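Local coordinates for protein beta-galactosidase/beta-glucuronidase (Faecalibacterium prausnitzii L2-6, PDB 6MVF) that binds flavin mononucleotide and probably hydrolyses beta-glucuronides, as a gut bacterial member of glycosyl hydrolase family 2, at residues V354-P359 / K379-Q384. Residues are numbered along the deposited sequence; the frame is centred on the assembly and turned at random.
Sequences VWAEIP and KELIIQ. With FMN (flavin mononucleotide), chain G.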
# COMPACT_ATOMS: atom_id res chain seq x y z
N VAL A 354 -16.14 8.55 -25.90
CA VAL A 354 -15.33 9.77 -25.91
C VAL A 354 -15.32 10.41 -27.30
O VAL A 354 -15.09 9.72 -28.31
CB VAL A 354 -13.89 9.51 -25.45
CG1 VAL A 354 -13.02 10.75 -25.71
CG2 VAL A 354 -13.87 9.12 -23.98
N TRP A 355 -15.55 11.72 -27.34
CA TRP A 355 -15.33 12.57 -28.50
C TRP A 355 -14.00 13.31 -28.27
O TRP A 355 -13.89 14.13 -27.35
CB TRP A 355 -16.54 13.50 -28.69
CG TRP A 355 -16.41 14.82 -29.50
CD1 TRP A 355 -15.28 15.58 -29.72
CD2 TRP A 355 -17.48 15.53 -30.15
NE1 TRP A 355 -15.58 16.69 -30.46
CE2 TRP A 355 -16.92 16.69 -30.74
CE3 TRP A 355 -18.86 15.30 -30.29
CZ2 TRP A 355 -17.69 17.62 -31.47
CZ3 TRP A 355 -19.63 16.22 -31.01
CH2 TRP A 355 -19.03 17.36 -31.60
N ALA A 356 -12.99 13.00 -29.08
CA ALA A 356 -11.69 13.66 -29.01
C ALA A 356 -11.53 14.62 -30.19
O ALA A 356 -11.97 14.32 -31.31
CB ALA A 356 -10.55 12.64 -29.00
N GLU A 357 -10.88 15.77 -29.95
CA GLU A 357 -10.76 16.79 -30.99
C GLU A 357 -9.44 17.54 -30.87
O GLU A 357 -8.72 17.47 -29.87
CB GLU A 357 -11.94 17.76 -30.93
CG GLU A 357 -11.93 18.68 -29.75
CD GLU A 357 -13.12 19.65 -29.74
OE1 GLU A 357 -14.16 19.34 -30.36
OE2 GLU A 357 -13.01 20.74 -29.14
N ILE A 358 -9.13 18.28 -31.94
CA ILE A 358 -7.96 19.16 -32.03
C ILE A 358 -8.43 20.59 -31.77
O ILE A 358 -9.63 20.87 -31.93
CB ILE A 358 -7.27 19.04 -33.40
CG1 ILE A 358 -8.27 19.38 -34.51
CG2 ILE A 358 -6.66 17.67 -33.59
CD1 ILE A 358 -7.73 19.21 -35.88
N PRO A 359 -7.54 21.52 -31.36
CA PRO A 359 -7.97 22.91 -31.09
C PRO A 359 -8.07 23.79 -32.33
O PRO A 359 -7.63 24.94 -32.31
CB PRO A 359 -6.90 23.43 -30.13
CG PRO A 359 -5.68 22.67 -30.53
CD PRO A 359 -6.14 21.30 -30.99
N LYS A 379 -2.92 14.43 -36.99
CA LYS A 379 -2.14 13.20 -37.20
C LYS A 379 -1.62 12.70 -35.85
O LYS A 379 -1.61 11.53 -35.63
CB LYS A 379 -1.05 13.44 -38.24
CG LYS A 379 -0.61 12.19 -38.98
CD LYS A 379 0.29 12.42 -40.15
CE LYS A 379 0.95 11.15 -40.61
NZ LYS A 379 1.85 11.35 -41.76
N GLU A 380 -1.20 13.61 -34.98
CA GLU A 380 -0.74 13.21 -33.66
C GLU A 380 -1.89 12.75 -32.79
O GLU A 380 -1.74 11.81 -31.99
CB GLU A 380 0.01 14.36 -32.98
CG GLU A 380 1.31 14.74 -33.65
CD GLU A 380 1.95 15.96 -33.01
OE1 GLU A 380 1.22 16.90 -32.63
OE2 GLU A 380 3.19 15.97 -32.87
N LEU A 381 -3.05 13.40 -32.90
CA LEU A 381 -4.18 13.01 -32.07
C LEU A 381 -4.63 11.59 -32.40
O LEU A 381 -4.95 10.81 -31.50
CB LEU A 381 -5.34 13.99 -32.26
CG LEU A 381 -6.65 13.61 -31.58
CD1 LEU A 381 -6.47 13.57 -30.05
CD2 LEU A 381 -7.79 14.55 -32.00
N ILE A 382 -4.65 11.23 -33.68
CA ILE A 382 -5.13 9.91 -34.05
C ILE A 382 -4.10 8.85 -33.74
O ILE A 382 -4.44 7.77 -33.25
CB ILE A 382 -5.52 9.91 -35.53
CG1 ILE A 382 -6.76 10.80 -35.72
CG2 ILE A 382 -5.73 8.48 -36.05
CD1 ILE A 382 -7.20 10.92 -37.14
N ILE A 383 -2.82 9.12 -34.01
CA ILE A 383 -1.80 8.09 -33.87
C ILE A 383 -1.51 7.81 -32.40
O ILE A 383 -1.28 6.66 -32.01
CB ILE A 383 -0.54 8.50 -34.66
CG1 ILE A 383 -0.73 8.10 -36.11
CG2 ILE A 383 0.73 7.84 -34.09
CD1 ILE A 383 -0.14 9.07 -37.06
N GLN A 384 -1.53 8.84 -31.57
CA GLN A 384 -1.25 8.63 -30.15
C GLN A 384 -2.43 8.03 -29.41
O GLN A 384 -2.23 7.37 -28.39
CB GLN A 384 -0.82 9.95 -29.51
CG GLN A 384 0.45 10.48 -30.12
CD GLN A 384 0.87 11.84 -29.61
OE1 GLN A 384 0.29 12.39 -28.67
NE2 GLN A 384 1.92 12.38 -30.22
N1 FMN G . 4.67 4.25 -39.07
C2 FMN G . 5.79 4.15 -38.35
O2 FMN G . 6.90 4.10 -38.89
N3 FMN G . 5.79 4.13 -37.04
C4 FMN G . 4.71 4.19 -36.33
O4 FMN G . 4.72 4.17 -35.11
C4A FMN G . 3.47 4.27 -37.03
N5 FMN G . 2.38 4.34 -36.32
C5A FMN G . 1.21 4.42 -36.90
C6 FMN G . 0.08 4.49 -36.12
C7 FMN G . -1.14 4.56 -36.70
C7M FMN G . -2.35 4.63 -35.85
C8 FMN G . -1.24 4.60 -38.15
C8M FMN G . -2.58 4.71 -38.79
C9 FMN G . -0.11 4.54 -38.93
C9A FMN G . 1.12 4.44 -38.36
N10 FMN G . 2.27 4.41 -39.14
C10 FMN G . 3.49 4.31 -38.48
C1' FMN G . 2.08 4.39 -40.58
C2' FMN G . 2.54 5.51 -41.48
O2' FMN G . 1.44 6.38 -41.45
C3' FMN G . 2.69 5.09 -42.93
O3' FMN G . 2.80 3.69 -43.00
C4' FMN G . 3.93 5.62 -43.62
O4' FMN G . 4.99 5.48 -42.69
C5' FMN G . 3.80 7.06 -44.13
O5' FMN G . 4.36 7.98 -43.21
P FMN G . 4.09 9.54 -43.26
O1P FMN G . 5.36 10.08 -42.72
O2P FMN G . 3.81 9.84 -44.70
O3P FMN G . 2.91 9.89 -42.42
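Leu381 CD2 sits directly over one face of the flat peptide carbonyl of Glu357, 3.6 Å from its C, while on another side of the same helix Ile383 CG1 lies over the dimethylbenzene part of the flavin, 3.6 Å from FMN C7. The Trp355 indole, on the strand, has Glu357 CB at its edge and in its plane. These groups belong to one beta-alpha-beta unit of the TIM barrel, in which strand 353-357 leads into helix 368-385 and the chain returns through the parallel strand 391-398. The unit illustrates how a barrel helix can serve two layers at once. Inward, Leu381 carries the packing: with CG anti to the backbone N (chi1 173°), CD1 faces Ala356 CB of the strand at 4.3 Å, while CD2, besides covering the Glu357 carbonyl, meets Ile358 CG2 just past the strand's end at 3.7 Å. Ile358 CG2 also approaches Leu381 CB, less closely, the two side chains running at a slant to each other. Tyr344 of helix 341-350 and Trp394 of the returning strand also border Leu381, closing a buried apolar layer; no hydrogen bond joins 354-359 to 379-384. Outward, the helix helps form the flavin pocket. Lys379, extended beyond CG, brings NZ to the phosphate, but the modelled 1.9 Å between Lys379 NZ and FMN O3P makes the nature of this link doubtful; Tyr177 and Asp174 add hydrogen bonds to the cofactor. Glu357 CB points away from the helix, and its carboxylate is held by a salt bridge from OE1 to Arg333 and a hydrogen bond from OE2 to His336. Trp355 NE1 donates to the anti side of Glu357 OE1 at 3.0 Å, a bent bond (145°) whose donor stands 31° out of the carboxylate plane.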